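Local coordinates for protein PA1221 (Pseudomonas aeruginosa, PDB 4DG8) that is of unknown function but combines an AMP-binding domain of the ANL clan with a phosphopantetheine attachment site and holds adenosine monophosphate in a pocket, at residues P27-R32 with G188-C193; H42-R47 with G229-L234; R47-S52 with L234-P239. All coordinates share one frame; numbering follows the deposited sequence.

Interaction 1. Residues P27-R32 with G188-C193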
loop_
_atom_site.group_PDB
_atom_site.type_symbol
_atom_site.label_atom_id
_atom_site.label_comp_id
_atom_site.label_asym_id
_atom_site.label_seq_id
_atom_site.Cartn_x
_atom_site.Cartn_y
_atom_site.Cartn_z
ATOM N N PRO A 27 1.704 21.011 1.049
ATOM C CA PRO A 27 2.798 21.237 2.001
ATOM C C PRO A 27 3.636 19.967 2.142
ATOM O O PRO A 27 3.163 18.880 1.780
ATOM C CB PRO A 27 2.055 21.559 3.304
ATOM C CG PRO A 27 0.805 20.639 3.213
ATOM C CD PRO A 27 0.445 20.625 1.722
ATOM N N THR A 28 4.867 20.089 2.631
ATOM C CA THR A 28 5.632 18.886 2.956
ATOM C C THR A 28 4.942 18.168 4.130
ATOM O O THR A 28 4.127 18.764 4.842
ATOM C CB THR A 28 7.088 19.210 3.334
ATOM O OG1 THR A 28 7.107 19.832 4.624
ATOM C CG2 THR A 28 7.759 20.138 2.282
ATOM N N VAL A 29 5.231 16.882 4.314
ATOM C CA VAL A 29 4.666 16.162 5.454
ATOM C C VAL A 29 5.116 16.800 6.775
ATOM O O VAL A 29 4.366 16.849 7.735
ATOM C CB VAL A 29 5.081 14.681 5.460
ATOM C CG1 VAL A 29 4.610 14.010 6.726
ATOM C CG2 VAL A 29 4.527 13.963 4.235
ATOM N N VAL A 30 6.352 17.284 6.815
ATOM C CA VAL A 30 6.903 17.774 8.066
ATOM C C VAL A 30 6.347 19.158 8.412
ATOM O O VAL A 30 6.135 19.459 9.580
ATOM C CB VAL A 30 8.434 17.790 8.068
ATOM C CG1 VAL A 30 8.993 16.358 7.918
ATOM C CG2 VAL A 30 8.937 18.683 6.979
ATOM N N ALA A 31 6.093 19.990 7.405
ATOM C CA ALA A 31 5.435 21.266 7.674
ATOM C C ALA A 31 4.011 21.059 8.239
ATOM O O ALA A 31 3.633 21.665 9.239
ATOM C CB ALA A 31 5.422 22.147 6.417
ATOM N N ARG A 32 3.238 20.166 7.624
ATOM C CA ARG A 32 1.874 19.937 8.086
ATOM C C ARG A 32 1.866 19.298 9.474
ATOM O O ARG A 32 1.133 19.739 10.384
ATOM C CB ARG A 32 1.116 19.071 7.092
ATOM C CG ARG A 32 -0.274 18.672 7.555
ATOM C CD ARG A 32 -1.216 19.850 7.637
ATOM N NE ARG A 32 -2.504 19.406 8.165
ATOM C CZ ARG A 32 -3.596 20.160 8.253
ATOM N NH1 ARG A 32 -3.570 21.429 7.851
ATOM N NH2 ARG A 32 -4.717 19.643 8.759
ATOM N N GLY A 188 2.520 13.762 -2.526
ATOM C CA GLY A 188 1.592 12.666 -2.768
ATOM C C GLY A 188 0.872 12.318 -1.476
ATOM O O GLY A 188 -0.350 12.046 -1.446
ATOM N N ILE A 189 1.632 12.369 -0.383
ATOM C CA ILE A 189 1.081 12.100 0.944
ATOM C C ILE A 189 0.145 13.188 1.462
ATOM O O ILE A 189 -0.958 12.872 1.951
ATOM C CB ILE A 189 2.199 11.898 1.993
ATOM C CG1 ILE A 189 3.077 10.707 1.601
ATOM C CG2 ILE A 189 1.576 11.662 3.356
ATOM C CD1 ILE A 189 4.247 10.473 2.547
ATOM N N THR A 190 0.579 14.455 1.394
ATOM C CA THR A 190 -0.256 15.534 1.934
ATOM C C THR A 190 -1.496 15.754 1.053
ATOM O O THR A 190 -2.563 16.075 1.567
ATOM C CB THR A 190 0.512 16.874 2.173
ATOM O OG1 THR A 190 1.047 17.351 0.939
ATOM C CG2 THR A 190 1.659 16.685 3.190
ATOM N N ARG A 191 -1.372 15.539 -0.259
ATOM C CA ARG A 191 -2.540 15.626 -1.141
ATOM C C ARG A 191 -3.500 14.487 -0.809
ATOM O O ARG A 191 -4.716 14.692 -0.789
ATOM C CB ARG A 191 -2.173 15.651 -2.637
ATOM C CG ARG A 191 -1.948 14.261 -3.313
ATOM C CD ARG A 191 -3.307 13.633 -3.662
ATOM N NE ARG A 191 -3.283 12.650 -4.749
ATOM C CZ ARG A 191 -2.861 11.391 -4.621
ATOM N NH1 ARG A 191 -2.369 10.951 -3.463
ATOM N NH2 ARG A 191 -2.901 10.570 -5.660
ATOM N N LEU A 192 -2.957 13.305 -0.520
ATOM C CA LEU A 192 -3.807 12.187 -0.125
ATOM C C LEU A 192 -4.619 12.506 1.137
ATOM O O LEU A 192 -5.819 12.190 1.218
ATOM C CB LEU A 192 -2.966 10.906 0.118
ATOM C CG LEU A 192 -3.746 9.701 0.695
ATOM C CD1 LEU A 192 -4.796 9.215 -0.313
ATOM C CD2 LEU A 192 -2.826 8.561 1.129
ATOM N N CYS A 193 -3.953 13.086 2.139
ATOM C CA CYS A 193 -4.557 13.176 3.477
ATOM C C CYS A 193 -5.361 14.430 3.832
ATOM O O CYS A 193 -6.110 14.418 4.808
ATOM C CB CYS A 193 -3.487 12.942 4.553
ATOM S SG CYS A 193 -2.587 11.381 4.366
#
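T190 and P27 make the one hydrogen bond between the two segments: T190 OG1 donates to P27 O over 2.7 Å, lying in the carbonyl plane at a C=O...OG1 angle of 151°. With chi1 at 60°, OG1 stands between the backbone N and the carbonyl carbon of T190, which brings it up to the end of the loop that leads into helix 29-39. Other polar bonds shape the two partners. T28 is the N-cap of that helix, its OG1 accepting from A31 N at 3.0 Å, and the first N-H of the helix, V29 N, is bonded to H186 ND1, at the start of helix 186-193.

Van der Waals packing surrounds the T190 bond. The P27 ring and the T190 side chain slide past each other in opposite directions, P27 CD coming to 3.4 Å from T190 OG1 and P27 CG to 3.9 Å from T190 CB. The T190 methyl, CG2, fits against the backbone, 3.0 Å from P27 O and 3.6 Å from T28 O, with V29 N a little farther off.

Purely apolar contact falls to V29 and I189, whose side chains cross obliquely. V29 CG2, anti to the carbonyl carbon, rests against I189, 3.8 Å from I189 CB and close also to I189 CG2 and CD1. W223 of helix 217-226 touches both residues, and L98 of helix 88-99 adds to the V29 side.

The chemistry implies a junction between the loop and first turn of helix 29-39 and the body of helix 186-193, in which a threonine hydroxyl satisfies a loop carbonyl while V29 and I189 pack beside it; the side chain of I189 is about 14 Å from the bound adenosine monophosphate.

Interaction 2. Residues H42-R47 with G229-L234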
loop_
_atom_site.group_PDB
_atom_site.type_symbol
_atom_site.label_atom_id
_atom_site.label_comp_id
_atom_site.label_asym_id
_atom_site.label_seq_id
_atom_site.Cartn_x
_atom_site.Cartn_y
_atom_site.Cartn_z
ATOM N N HIS A 42 -0.863 18.508 23.073
ATOM C CA HIS A 42 -1.298 17.483 24.027
ATOM C C HIS A 42 -2.438 16.529 23.615
ATOM O O HIS A 42 -2.853 15.685 24.409
ATOM C CB HIS A 42 -1.482 18.116 25.424
ATOM C CG HIS A 42 -0.237 18.798 25.893
ATOM N ND1 HIS A 42 0.982 18.154 25.925
ATOM C CD2 HIS A 42 0.008 20.081 26.244
ATOM C CE1 HIS A 42 1.917 19.000 26.322
ATOM N NE2 HIS A 42 1.354 20.175 26.517
ATOM N N ARG A 43 -2.939 16.660 22.387
ATOM C CA ARG A 43 -3.779 15.606 21.797
ATOM C C ARG A 43 -3.000 14.284 21.595
ATOM O O ARG A 43 -1.786 14.282 21.461
ATOM C CB ARG A 43 -4.337 16.051 20.445
ATOM C CG ARG A 43 -5.579 16.925 20.489
ATOM C CD ARG A 43 -6.132 17.056 19.072
ATOM N NE ARG A 43 -7.370 17.826 19.000
ATOM C CZ ARG A 43 -8.061 18.015 17.879
ATOM N NH1 ARG A 43 -7.633 17.490 16.739
ATOM N NH2 ARG A 43 -9.180 18.728 17.892
ATOM N N GLU A 44 -3.714 13.165 21.560
ATOM C CA GLU A 44 -3.090 11.850 21.448
ATOM C C GLU A 44 -2.693 11.508 19.990
ATOM O O GLU A 44 -3.535 11.429 19.093
ATOM C CB GLU A 44 -4.085 10.826 21.991
ATOM C CG GLU A 44 -3.553 9.451 22.176
ATOM C CD GLU A 44 -4.594 8.545 22.789
ATOM O OE1 GLU A 44 -5.785 8.738 22.486
ATOM O OE2 GLU A 44 -4.225 7.654 23.582
ATOM N N ALA A 45 -1.395 11.375 19.755
ATOM C CA ALA A 45 -0.856 11.058 18.430
ATOM C C ALA A 45 -0.768 9.559 18.139
ATOM O O ALA A 45 -0.888 9.127 16.998
ATOM C CB ALA A 45 0.497 11.720 18.245
ATOM N N ILE A 46 -0.476 8.786 19.180
ATOM C CA ILE A 46 -0.283 7.346 19.059
ATOM C C ILE A 46 -0.915 6.665 20.264
ATOM O O ILE A 46 -0.645 7.041 21.395
ATOM C CB ILE A 46 1.220 6.972 19.081
ATOM C CG1 ILE A 46 2.002 7.628 17.941
ATOM C CG2 ILE A 46 1.401 5.472 19.023
ATOM C CD1 ILE A 46 3.512 7.352 18.035
ATOM N N ARG A 47 -1.716 5.637 20.023
ATOM C CA ARG A 47 -2.215 4.810 21.108
ATOM C C ARG A 47 -1.757 3.376 20.915
ATOM O O ARG A 47 -2.060 2.750 19.894
ATOM C CB ARG A 47 -3.748 4.850 21.181
ATOM C CG ARG A 47 -4.339 3.762 22.108
ATOM C CD ARG A 47 -4.210 4.132 23.572
ATOM N NE ARG A 47 -5.127 5.219 23.874
ATOM C CZ ARG A 47 -6.314 5.066 24.450
ATOM N NH1 ARG A 47 -6.720 3.863 24.846
ATOM N NH2 ARG A 47 -7.083 6.128 24.649
ATOM N N GLY A 229 -4.261 15.795 13.136
ATOM C CA GLY A 229 -4.392 15.945 14.581
ATOM C C GLY A 229 -5.115 14.755 15.210
ATOM O O GLY A 229 -5.584 14.833 16.352
ATOM N N GLY A 230 -5.197 13.657 14.459
ATOM C CA GLY A 230 -5.838 12.430 14.921
ATOM C C GLY A 230 -4.859 11.504 15.618
ATOM O O GLY A 230 -3.750 11.913 15.977
ATOM N N CYS A 231 -5.266 10.257 15.826
ATOM C CA CYS A 231 -4.440 9.310 16.571
ATOM C C CYS A 231 -4.164 8.037 15.790
ATOM O O CYS A 231 -5.070 7.438 15.211
ATOM C CB CYS A 231 -5.093 8.942 17.912
ATOM S SG CYS A 231 -4.060 7.878 18.964
ATOM N N CYS A 232 -2.908 7.615 15.793
ATOM C CA CYS A 232 -2.582 6.332 15.221
ATOM C C CYS A 232 -2.861 5.305 16.302
ATOM O O CYS A 232 -2.151 5.235 17.309
ATOM C CB CYS A 232 -1.091 6.294 14.860
ATOM S SG CYS A 232 -0.702 7.317 13.448
ATOM N N VAL A 233 -3.864 4.471 16.062
ATOM C CA VAL A 233 -4.202 3.414 16.995
ATOM C C VAL A 233 -3.566 2.156 16.436
ATOM O O VAL A 233 -4.105 1.524 15.520
ATOM C CB VAL A 233 -5.728 3.215 17.032
ATOM C CG1 VAL A 233 -6.104 2.177 18.067
ATOM C CG2 VAL A 233 -6.423 4.553 17.341
ATOM N N LEU A 234 -2.458 1.751 17.047
ATOM C CA LEU A 234 -1.600 0.737 16.449
ATOM C C LEU A 234 -2.159 -0.617 16.780
ATOM O O LEU A 234 -2.510 -0.870 17.936
ATOM C CB LEU A 234 -0.180 0.826 17.017
ATOM C CG LEU A 234 0.557 2.165 16.978
ATOM C CD1 LEU A 234 1.989 1.983 17.520
ATOM C CD2 LEU A 234 0.577 2.745 15.574
HETATM O O HOH W 1 -5.653 13.135 18.606
#
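The R43 guanidinium meets G229 O at its edge, near the guanidinium plane, where NH1 makes a weak hydrogen bond of 3.4 Å to G229 O. The R47 guanidinium has the E44 carboxylate carbon, CD, at its edge and in its plane; NE pairs with E44 OE2 in a salt bridge whose details are doubtful because the place of OE2 is less sure, and E44 OE1 has a second basic partner in R206.

One water links the start of strand 44-47 to the loop before strand 231-234 by donating to G229 O and to E44 O, 2.8 Å from the latter. E44 O also lies 3.2 Å from G230 O, a second acceptor; the water probably eases this opposition.

Strands 44-47 and 231-234 run parallel, 6° apart, as neighbours in a four-stranded mixed sheet. C232 N reaches A45 O at 2.8 Å with an almost straight N-H...O (176°). R47 N then bonds to C232 O at 2.8 Å, and the bond from L234 N to R47 O continues the ladder. On the far edge of strand 44-48, A45 and I46 both face V53 in a classic beta bulge.

The side chains divide between the two faces. I46 and C232 share one, towards L58 of helix 55-72 and L226 of helix 217-226, while R47 and V233 share the other, where R252 lies against both. I46 CG2 touches L234 CD1 at 3.8 Å. C231 SG, anti to the backbone N (chi1 -175°), lies against strand 44-47, 3.6 Å from E44 CG and 3.4 Å from R47 N, with R47 CB just beyond.

Interaction 3. Residues R47-S52 with L234-P239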
loop_
_atom_site.group_PDB
_atom_site.type_symbol
_atom_site.label_atom_id
_atom_site.label_comp_id
_atom_site.label_asym_id
_atom_site.label_seq_id
_atom_site.Cartn_x
_atom_site.Cartn_y
_atom_site.Cartn_z
ATOM N N ARG A 47 -1.716 5.637 20.023
ATOM C CA ARG A 47 -2.215 4.810 21.108
ATOM C C ARG A 47 -1.757 3.376 20.915
ATOM O O ARG A 47 -2.060 2.750 19.894
ATOM C CB ARG A 47 -3.748 4.850 21.181
ATOM C CG ARG A 47 -4.339 3.762 22.108
ATOM C CD ARG A 47 -4.210 4.132 23.572
ATOM N NE ARG A 47 -5.127 5.219 23.874
ATOM C CZ ARG A 47 -6.314 5.066 24.450
ATOM N NH1 ARG A 47 -6.720 3.863 24.846
ATOM N NH2 ARG A 47 -7.083 6.128 24.649
ATOM N N ASP A 48 -1.038 2.846 21.895
ATOM C CA ASP A 48 -0.541 1.476 21.798
ATOM C C ASP A 48 -0.783 0.705 23.100
ATOM O O ASP A 48 -1.427 1.232 24.011
ATOM C CB ASP A 48 0.936 1.472 21.359
ATOM C CG ASP A 48 1.877 2.148 22.360
ATOM O OD1 ASP A 48 1.516 2.309 23.554
ATOM O OD2 ASP A 48 3.018 2.481 21.946
ATOM N N ARG A 49 -0.302 -0.537 23.201
ATOM C CA ARG A 49 -0.565 -1.322 24.419
ATOM C C ARG A 49 0.029 -0.705 25.702
ATOM O O ARG A 49 -0.409 -1.030 26.818
ATOM C CB ARG A 49 -0.120 -2.780 24.265
ATOM C CG ARG A 49 1.387 -2.980 24.118
ATOM C CD ARG A 49 1.687 -4.370 23.601
ATOM N NE ARG A 49 3.019 -4.830 23.977
ATOM C CZ ARG A 49 3.325 -5.322 25.179
ATOM N NH1 ARG A 49 2.398 -5.402 26.130
ATOM N NH2 ARG A 49 4.564 -5.723 25.437
ATOM N N PHE A 50 1.033 0.159 25.553
ATOM C CA PHE A 50 1.686 0.765 26.720
ATOM C C PHE A 50 1.020 2.044 27.217
ATOM O O PHE A 50 1.286 2.501 28.332
ATOM C CB PHE A 50 3.170 1.064 26.433
ATOM C CG PHE A 50 3.936 -0.126 25.937
ATOM C CD1 PHE A 50 4.230 -1.179 26.786
ATOM C CD2 PHE A 50 4.355 -0.194 24.624
ATOM C CE1 PHE A 50 4.926 -2.282 26.321
ATOM C CE2 PHE A 50 5.053 -1.290 24.158
ATOM C CZ PHE A 50 5.341 -2.333 25.007
ATOM N N GLY A 51 0.200 2.660 26.383
ATOM C CA GLY A 51 -0.264 3.985 26.737
ATOM C C GLY A 51 -0.441 4.854 25.517
ATOM O O GLY A 51 -0.709 4.361 24.428
ATOM N N SER A 52 -0.330 6.162 25.717
ATOM C CA SER A 52 -0.367 7.089 24.601
ATOM C C SER A 52 0.892 7.958 24.502
ATOM O O SER A 52 1.621 8.147 25.472
ATOM C CB SER A 52 -1.623 7.952 24.661
ATOM O OG SER A 52 -1.797 8.497 25.940
ATOM N N LEU A 234 -2.458 1.751 17.047
ATOM C CA LEU A 234 -1.600 0.737 16.449
ATOM C C LEU A 234 -2.159 -0.617 16.780
ATOM O O LEU A 234 -2.510 -0.870 17.936
ATOM C CB LEU A 234 -0.180 0.826 17.017
ATOM C CG LEU A 234 0.557 2.165 16.978
ATOM C CD1 LEU A 234 1.989 1.983 17.520
ATOM C CD2 LEU A 234 0.577 2.745 15.574
ATOM N N ASN A 235 -2.192 -1.523 15.812
ATOM C CA ASN A 235 -2.562 -2.865 16.175
ATOM C C ASN A 235 -1.288 -3.588 16.562
ATOM O O ASN A 235 -0.572 -4.127 15.713
ATOM C CB ASN A 235 -3.195 -3.603 14.986
ATOM C CG ASN A 235 -3.371 -5.105 15.262
ATOM O OD1 ASN A 235 -3.407 -5.526 16.414
ATOM N ND2 ASN A 235 -3.467 -5.909 14.205
ATOM N N ASP A 236 -1.055 -3.621 17.871
ATOM C CA ASP A 236 -0.039 -4.450 18.522
ATOM C C ASP A 236 -0.658 -5.659 19.220
ATOM O O ASP A 236 -0.043 -6.253 20.106
ATOM C CB ASP A 236 0.857 -3.633 19.464
ATOM C CG ASP A 236 0.062 -2.735 20.385
ATOM O OD1 ASP A 236 -1.172 -2.954 20.505
ATOM O OD2 ASP A 236 0.678 -1.831 20.988
ATOM N N LEU A 237 -1.933 -5.913 18.945
ATOM C CA LEU A 237 -2.646 -7.021 19.583
ATOM C C LEU A 237 -2.432 -8.391 18.926
ATOM O O LEU A 237 -2.254 -9.394 19.606
ATOM C CB LEU A 237 -4.137 -6.701 19.681
ATOM C CG LEU A 237 -4.432 -5.544 20.632
ATOM C CD1 LEU A 237 -5.925 -5.307 20.748
ATOM C CD2 LEU A 237 -3.842 -5.842 22.003
ATOM N N GLY A 238 -2.452 -8.426 17.601
ATOM C CA GLY A 238 -2.333 -9.674 16.876
ATOM C C GLY A 238 -2.948 -9.543 15.494
ATOM O O GLY A 238 -3.509 -8.489 15.168
ATOM N N PRO A 239 -2.846 -10.611 14.675
ATOM C CA PRO A 239 -3.416 -10.581 13.325
ATOM C C PRO A 239 -4.863 -10.092 13.373
ATOM O O PRO A 239 -5.670 -10.577 14.174
ATOM C CB PRO A 239 -3.378 -12.044 12.892
ATOM C CG PRO A 239 -2.216 -12.656 13.686
ATOM C CD PRO A 239 -2.242 -11.917 15.017
#
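D236 and R49 face each other with both CG atoms in the crowded position between backbone N and carbonyl carbon (chi1 48° and 66°). The D236 carboxylate is thereby presented to the start of the hairpin turn: R49 N donates to the syn lone pair of D236 OD2 at 2.7 Å. D236 OD2 also packs 3.3 Å from D48 CB and 3.4 Å from R49 CG. The R49 guanidinium and the D236 carboxylate have their planes 73° apart. The R49 chain runs beside F50: CG lies over the ring centre, and F50 CZ lies over one face of the guanidinium, offset toward its rim.

The hairpin joining strands 44-48 and 51-54 turns by a type I turn from D48 to G51, braced by an Asx turn in which F50 N donates to D48 OD1 at 3.0 Å. In the facing loop N235 OD1 accepts from L237 N and G238 N on the same face of its amide, and N235 ND2 returns to G238 O at 2.8 Å.

D236 OD1 pairs with R252 and D48 OD2 with R88, so each carboxylate is shared between a turn N-H and an arginine, which probably favours its charged form.

Overall arrangement
Along the chain the first segments come in the order 27-32, 42-47, 47-52 and their partners follow in the same order, so all three contacts cross. Interactions 2 and 3 lie about 11 Å apart between centres, share R47 and L234, and continue one another: strands 44-48 and 231-234 run side by side in a mixed sheet, then pass into the hairpin turn and the loop after 231-234. Interaction 1, between helix 186-193 and the loop and first turn of helix 29-39, sits about 17 Å from interaction 2 and 25 Å from interaction 3, centre to centre; helix 29-39 leads directly to strand 44-48. Together they join early and later parts of the AMP-binding family region.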